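Local coordinates for like-Sm ribonucleoprotein core (PDB 5MKI) that binds uridine monophosphate and probably RNA, as a seven-subunit assembly of the Sm and Lsm protein family, at residues T20-L23 against K27-K30; L33-Y36 against V42-E45; N46-I49 against K55-P58. All coordinates share one frame; numbering follows the deposited sequence.

Contact 1 of 3, residues T20-L23 against K27-K30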
loop_
_atom_site.group_PDB
_atom_site.type_symbol
_atom_site.label_atom_id
_atom_site.label_comp_id
_atom_site.label_asym_id
_atom_site.label_seq_id
_atom_site.Cartn_x
_atom_site.Cartn_y
_atom_site.Cartn_z
ATOM N N THR A 20 22.315 -6.485 -9.292
ATOM C CA THR A 20 21.111 -6.951 -9.965
ATOM C C THR A 20 19.922 -6.682 -9.049
ATOM O O THR A 20 19.866 -7.219 -7.940
ATOM C CB THR A 20 21.214 -8.440 -10.290
ATOM O OG1 THR A 20 22.416 -8.661 -11.032
ATOM C CG2 THR A 20 20.022 -8.911 -11.112
ATOM N N VAL A 21 18.993 -5.849 -9.509
ATOM C CA VAL A 21 17.779 -5.515 -8.760
ATOM C C VAL A 21 16.630 -6.328 -9.337
ATOM O O VAL A 21 16.210 -6.095 -10.475
ATOM C CB VAL A 21 17.459 -4.013 -8.815
ATOM C CG1 VAL A 21 16.196 -3.700 -7.953
ATOM C CG2 VAL A 21 18.640 -3.186 -8.350
ATOM N N TYR A 22 16.113 -7.271 -8.552
ATOM C CA TYR A 22 14.913 -8.027 -8.909
ATOM C C TYR A 22 13.652 -7.263 -8.499
ATOM O O TYR A 22 13.507 -6.869 -7.338
ATOM C CB TYR A 22 14.906 -9.395 -8.228
ATOM C CG TYR A 22 15.991 -10.346 -8.693
ATOM C CD1 TYR A 22 17.291 -10.247 -8.203
ATOM C CD2 TYR A 22 15.708 -11.355 -9.609
ATOM C CE1 TYR A 22 18.281 -11.124 -8.622
ATOM C CE2 TYR A 22 16.692 -12.243 -10.028
ATOM C CZ TYR A 22 17.976 -12.122 -9.535
ATOM O OH TYR A 22 18.958 -13.002 -9.954
ATOM N N LEU A 23 12.730 -7.100 -9.440
ATOM C CA LEU A 23 11.504 -6.345 -9.241
ATOM C C LEU A 23 10.319 -7.288 -9.050
ATOM O O LEU A 23 10.350 -8.456 -9.447
ATOM C CB LEU A 23 11.260 -5.414 -10.427
ATOM C CG LEU A 23 12.352 -4.369 -10.668
ATOM C CD1 LEU A 23 11.913 -3.383 -11.762
ATOM C CD2 LEU A 23 12.670 -3.638 -9.369
ATOM N N LYS A 27 10.821 -8.449 -13.632
ATOM C CA LYS A 27 11.933 -7.773 -14.280
ATOM C C LYS A 27 13.217 -7.913 -13.467
ATOM O O LYS A 27 13.199 -8.017 -12.237
ATOM C CB LYS A 27 11.612 -6.292 -14.477
ATOM C CG LYS A 27 10.480 -6.016 -15.450
ATOM C CD LYS A 27 10.446 -4.540 -15.832
ATOM C CE LYS A 27 9.197 -4.202 -16.625
ATOM N NZ LYS A 27 7.961 -4.529 -15.881
ATOM N N LEU A 28 14.340 -7.918 -14.185
ATOM C CA LEU A 28 15.679 -7.802 -13.623
ATOM C C LEU A 28 16.331 -6.552 -14.195
ATOM O O LEU A 28 16.416 -6.405 -15.417
ATOM C CB LEU A 28 16.541 -9.023 -13.967
ATOM C CG LEU A 28 16.576 -10.240 -13.047
ATOM C CD1 LEU A 28 15.271 -11.030 -13.118
ATOM C CD2 LEU A 28 17.783 -11.116 -13.398
ATOM N N VAL A 29 16.788 -5.656 -13.324
ATOM C CA VAL A 29 17.513 -4.457 -13.734
ATOM C C VAL A 29 18.929 -4.572 -13.191
ATOM O O VAL A 29 19.120 -4.724 -11.980
ATOM C CB VAL A 29 16.842 -3.165 -13.236
ATOM C CG1 VAL A 29 17.467 -1.973 -13.909
ATOM C CG2 VAL A 29 15.347 -3.199 -13.485
ATOM N N LYS A 30 19.915 -4.489 -14.081
ATOM C CA LYS A 30 21.321 -4.678 -13.739
ATOM C C LYS A 30 22.078 -3.398 -14.051
ATOM O O LYS A 30 21.886 -2.813 -15.121
ATOM C CB LYS A 30 21.915 -5.859 -14.520
ATOM C CG LYS A 30 23.426 -6.015 -14.381
ATOM C CD LYS A 30 24.002 -7.036 -15.371
ATOM C CE LYS A 30 25.275 -6.519 -16.050
ATOM N NZ LYS A 30 26.540 -7.137 -15.513
HETATM O O HOH W 1 12.296 -10.072 -10.389
#
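Tyr22 and Leu28 lie side by side and point the same way. The isobutyl end of Leu28 sits obliquely against the CD2–CE2 side of the ring, with Leu28 CD1 3.6 Å from Tyr22 CD2. The other methyl, Leu28 CD2, reaches along the strand to Thr20 CG2 at 3.9 Å; a Thr20 chi1 of -54° sets OG1 beside the backbone N and leaves CG2 for this contact. On the other face of the hairpin Leu23 CD1 touches both Val29 CG2 (3.8 Å) and Lys27 CB (4.0 Å), which lie roughly at right angles to each other about it. Between these two layers the backbones pair by a nearly straight bond from Val21 N to Val29 O, 2.7 Å long, and by its return from Val29 N to Val21 O at 2.9 Å. Leu23 N donates to Lys27 O at 3.0 Å, and a water donating to both Leu23 O and Lys27 O bridges the strand ends from a place in the plane of the Tyr22 ring, at its edge.

Further out, Tyr69 of the same chain meets the Tyr22 ring, and Glu50 accepts a hydrogen bond from Leu28 N. Tyr69 of a second subunit packs on Leu23, Lys27 and Val29, while the Lys27 ammonium is drawn to Asp25. The arrangement is a two-stranded antiparallel beta hairpin, the opening strand pair of the bent Sm-fold sheet, with Val21 and Val29 facing its apolar core.

Contact 2 of 3, residues L33-Y36 against V42-E45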
loop_
_atom_site.group_PDB
_atom_site.type_symbol
_atom_site.label_atom_id
_atom_site.label_comp_id
_atom_site.label_asym_id
_atom_site.label_seq_id
_atom_site.Cartn_x
_atom_site.Cartn_y
_atom_site.Cartn_z
ATOM N N LEU A 33 25.778 0.694 -9.125
ATOM C CA LEU A 33 25.038 1.373 -8.059
ATOM C C LEU A 33 25.755 2.650 -7.625
ATOM O O LEU A 33 26.817 2.594 -6.994
ATOM C CB LEU A 33 24.844 0.426 -6.880
ATOM C CG LEU A 33 24.029 0.954 -5.690
ATOM C CD1 LEU A 33 22.537 0.968 -6.003
ATOM C CD2 LEU A 33 24.322 0.133 -4.436
ATOM N N LYS A 34 25.140 3.798 -7.913
ATOM C CA LYS A 34 25.668 5.115 -7.564
ATOM C C LYS A 34 25.069 5.706 -6.293
ATOM O O LYS A 34 25.661 6.629 -5.718
ATOM C CB LYS A 34 25.423 6.110 -8.712
ATOM C CG LYS A 34 25.871 5.613 -10.073
ATOM C CD LYS A 34 27.363 5.385 -10.061
ATOM C CE LYS A 34 28.120 6.693 -9.812
ATOM N NZ LYS A 34 29.597 6.476 -9.739
ATOM N N ALA A 35 23.914 5.223 -5.853
ATOM C CA ALA A 35 23.220 5.838 -4.726
ATOM C C ALA A 35 22.032 4.972 -4.358
ATOM O O ALA A 35 21.464 4.290 -5.212
ATOM C CB ALA A 35 22.755 7.264 -5.053
ATOM N N TYR A 36 21.677 5.004 -3.072
ATOM C CA TYR A 36 20.490 4.345 -2.546
ATOM C C TYR A 36 20.058 5.087 -1.284
ATOM O O TYR A 36 20.834 5.851 -0.699
ATOM C CB TYR A 36 20.741 2.865 -2.223
ATOM C CG TYR A 36 21.533 2.708 -0.955
ATOM C CD1 TYR A 36 22.894 2.964 -0.939
ATOM C CD2 TYR A 36 20.916 2.350 0.241
ATOM C CE1 TYR A 36 23.622 2.853 0.225
ATOM C CE2 TYR A 36 21.636 2.242 1.407
ATOM C CZ TYR A 36 22.983 2.484 1.393
ATOM O OH TYR A 36 23.706 2.375 2.546
ATOM N N VAL A 42 17.116 3.350 -5.795
ATOM C CA VAL A 42 18.503 3.176 -6.238
ATOM C C VAL A 42 18.718 3.892 -7.569
ATOM O O VAL A 42 17.860 3.864 -8.463
ATOM C CB VAL A 42 18.903 1.685 -6.344
ATOM C CG1 VAL A 42 18.725 0.960 -5.013
ATOM C CG2 VAL A 42 18.113 0.968 -7.439
ATOM N N ALA A 43 19.867 4.557 -7.692
ATOM C CA ALA A 43 20.311 5.130 -8.957
ATOM C C ALA A 43 21.331 4.177 -9.577
ATOM O O ALA A 43 22.375 3.909 -8.974
ATOM C CB ALA A 43 20.912 6.519 -8.756
ATOM N N LEU A 44 21.016 3.648 -10.759
ATOM C CA LEU A 44 21.859 2.667 -11.442
ATOM C C LEU A 44 22.426 3.273 -12.720
ATOM O O LEU A 44 21.664 3.686 -13.601
ATOM C CB LEU A 44 21.073 1.407 -11.787
ATOM C CG LEU A 44 20.463 0.597 -10.651
ATOM C CD1 LEU A 44 19.512 -0.452 -11.211
ATOM C CD2 LEU A 44 21.580 -0.028 -9.837
ATOM N N GLU A 45 23.752 3.287 -12.831
ATOM C CA GLU A 45 24.447 3.847 -13.984
ATOM C C GLU A 45 24.723 2.764 -15.023
ATOM O O GLU A 45 25.085 1.638 -14.674
ATOM C CB GLU A 45 25.763 4.487 -13.542
ATOM C CG GLU A 45 26.451 5.300 -14.609
ATOM C CD GLU A 45 27.841 5.714 -14.197
ATOM O OE1 GLU A 45 28.735 4.837 -14.184
ATOM O OE2 GLU A 45 28.038 6.908 -13.884
HETATM O O HOH W 2 30.476 5.578 -12.126
#
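The carboxylate of Glu45 reaches out beside the folded chain of Lys34, OE2 lying 4.1 Å from Lys34 CE, while Glu45 CB meets Lys34 CG at 3.6 Å. The charged ends stay apart: Lys34 NZ and Glu45 OE2 are 4.4 Å from one another, too far for a salt bridge. A water links the two side chains, accepting from Lys34 NZ and donating to the other carboxylate oxygen, Glu45 OE1. The stronger partner of this ammonium is Asn16. Two successive bends in the lysine chain (chi2 -62°, chi3 -63°) keep its methylenes against Glu45. The other flat group, the Tyr36 ring, is carried away from the partner strand and packs toward Leu11 of helix 9-13, leaving Tyr36 CB to touch Val42 CG1 at 3.9 Å.

On the same face as Tyr36, Leu33 crosses Val42 at about a right angle, its CD1 3.7 Å from Val42 CB and also close to Leu44 CD2. Val62, Val19 and Leu11 close in around this cluster. Lys34 N gives a hydrogen bond of 3.0 Å to Ala43 O, and Ala43 N gives one to Ala35 O. Val42 CA adds a CA-H...O contact to Ala35 O.

The flanking pairs, Leu33 with Leu44 and Tyr36 with Val42, leave Lys34 and Ala35 facing the single residue Ala43. With the near-helical backbone of Lys34, this makes a classic beta bulge in the hairpin of strands 28-36 and 42-44. Its connecting loop holds His39 and Asn41, which bind UMP in a structure of this protein, and the pair belongs to the strongly bent antiparallel sheet of the Sm fold.

Contact 3 of 3, residues N46-I49 against K55-P58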
loop_
_atom_site.group_PDB
_atom_site.type_symbol
_atom_site.label_atom_id
_atom_site.label_comp_id
_atom_site.label_asym_id
_atom_site.label_seq_id
_atom_site.Cartn_x
_atom_site.Cartn_y
_atom_site.Cartn_z
ATOM N N ASN A 46 24.553 3.111 -16.300
ATOM C CA ASN A 46 24.786 2.168 -17.400
ATOM C C ASN A 46 24.020 0.864 -17.164
ATOM O O ASN A 46 24.590 -0.231 -17.086
ATOM C CB ASN A 46 26.288 1.909 -17.591
ATOM C CG ASN A 46 27.012 3.123 -18.155
ATOM O OD1 ASN A 46 26.450 3.884 -18.941
ATOM N ND2 ASN A 46 28.251 3.320 -17.736
ATOM N N ALA A 47 22.701 1.008 -17.044
ATOM C CA ALA A 47 21.846 -0.076 -16.585
ATOM C C ALA A 47 21.262 -0.862 -17.752
ATOM O O ALA A 47 21.089 -0.354 -18.861
ATOM C CB ALA A 47 20.709 0.469 -15.710
ATOM N N LYS A 48 20.935 -2.120 -17.472
ATOM C CA LYS A 48 20.422 -3.048 -18.467
ATOM C C LYS A 48 19.220 -3.783 -17.899
ATOM O O LYS A 48 19.268 -4.272 -16.766
ATOM C CB LYS A 48 21.497 -4.064 -18.883
ATOM C CG LYS A 48 22.796 -3.444 -19.403
ATOM C CD LYS A 48 23.990 -4.367 -19.135
ATOM C CE LYS A 48 25.275 -3.838 -19.768
ATOM N NZ LYS A 48 26.478 -3.971 -18.867
ATOM N N ILE A 49 18.150 -3.868 -18.682
ATOM C CA ILE A 49 17.037 -4.756 -18.365
ATOM C C ILE A 49 17.288 -6.083 -19.066
ATOM O O ILE A 49 17.577 -6.109 -20.268
ATOM C CB ILE A 49 15.692 -4.155 -18.806
ATOM C CG1 ILE A 49 15.634 -2.648 -18.525
ATOM C CG2 ILE A 49 14.547 -4.904 -18.151
ATOM C CD1 ILE A 49 15.866 -2.264 -17.089
ATOM N N LYS A 55 20.032 -2.352 -24.851
ATOM C CA LYS A 55 20.117 -0.964 -24.418
ATOM C C LYS A 55 20.954 -0.867 -23.148
ATOM O O LYS A 55 20.927 -1.760 -22.297
ATOM C CB LYS A 55 18.719 -0.380 -24.181
ATOM C CG LYS A 55 17.858 -0.344 -25.437
ATOM C CD LYS A 55 16.818 0.785 -25.446
ATOM C CE LYS A 55 15.610 0.435 -24.582
ATOM N NZ LYS A 55 14.661 -0.454 -25.298
ATOM N N GLU A 56 21.721 0.215 -23.032
ATOM C CA GLU A 56 22.490 0.516 -21.825
ATOM C C GLU A 56 22.101 1.933 -21.399
ATOM O O GLU A 56 22.766 2.900 -21.785
ATOM C CB GLU A 56 24.001 0.367 -22.066
ATOM C CG GLU A 56 24.850 0.378 -20.794
ATOM C CD GLU A 56 25.913 -0.723 -20.758
ATOM O OE1 GLU A 56 26.186 -1.343 -21.810
ATOM O OE2 GLU A 56 26.474 -0.978 -19.667
ATOM N N PHE A 57 21.014 2.039 -20.618
ATOM C CA PHE A 57 20.519 3.291 -20.059
ATOM C C PHE A 57 21.625 4.013 -19.290
ATOM O O PHE A 57 22.152 3.456 -18.316
ATOM C CB PHE A 57 19.342 3.030 -19.116
ATOM C CG PHE A 57 18.222 2.251 -19.737
ATOM C CD1 PHE A 57 18.302 0.875 -19.867
ATOM C CD2 PHE A 57 17.084 2.901 -20.199
ATOM C CE1 PHE A 57 17.277 0.164 -20.446
ATOM C CE2 PHE A 57 16.055 2.200 -20.776
ATOM C CZ PHE A 57 16.147 0.829 -20.901
ATOM N N PRO A 58 21.994 5.236 -19.683
ATOM C CA PRO A 58 23.015 5.980 -18.916
ATOM C C PRO A 58 22.741 6.064 -17.417
ATOM O O PRO A 58 23.677 5.937 -16.623
ATOM C CB PRO A 58 22.995 7.368 -19.573
ATOM C CG PRO A 58 22.530 7.112 -20.980
ATOM C CD PRO A 58 21.590 5.937 -20.918
HETATM O O HOH W 3 18.868 -2.770 -21.471
#
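Asn46 begins the contact in a left-handed backbone conformation at the corner of the chain, where its N donates to Pro58 O at 3.0 Å. The bond is straight at the hydrogen but comes from above the carbonyl plane rather than along a lone pair. Asn46 CB also lies against the carboxylate of Glu56. Next, Ala47 N bonds to Phe57 O at 2.8 Å, in the plane of that carbonyl, whereas the return bond from Phe57 N to Ala47 O is weak and strongly bent (126°). Ala47 O has further neighbours: it sits in the ring plane at the edge of Phe57, 3.2 Å from CD1, and takes a CA-H...O contact from Glu56.

Lys48 runs beside Glu56 in the same direction, its long chain bent only near the end, at chi4. Its NZ forms a salt bridge to Glu56 OE2 at 3.1 Å, weak as a hydrogen bond; Lys48 CE is as near to OE2 as NZ is, so the detailed geometry is doubtful. Ile49 then crosses Phe57 at about a right angle, with Ile49 CG1 3.8 Å from Phe57 CE1, while its backbone N donates to a water. Leu60 of the same chain touches Ala47 and Ile49, and Ser71 of a second subunit packs on Phe57.

Glu56 is a calcium ligand in a structure of this protein, although no calcium is bound to this chain here. Its OE2 lies 3.3 Å from Asn46 O, where two acceptors cannot bond each other; the nearby Lys48 ammonium probably eases that repulsion.

In the fold
From the N terminus the three contacts follow in series, none nesting in or crossing another. Contact 1 closes the short turn between strands 18-23 and 28-36. Strand 28-36 runs on into contact 2, which closes the loop before strand 42-44. The chain then turns a corner at Glu45 and Asn46 and enters contact 3, which closes the 50-54 loop and leads into strand 57-62. Contacts 1 and 2 meet in the core, where Leu44 packs on Val29 and Val21. Contact 3 returns to the start of strand 28-36, with Lys48 beside Lys30 and Ile49 on Val29. Thus one long bent strand ties all three together, and each also touches a second subunit.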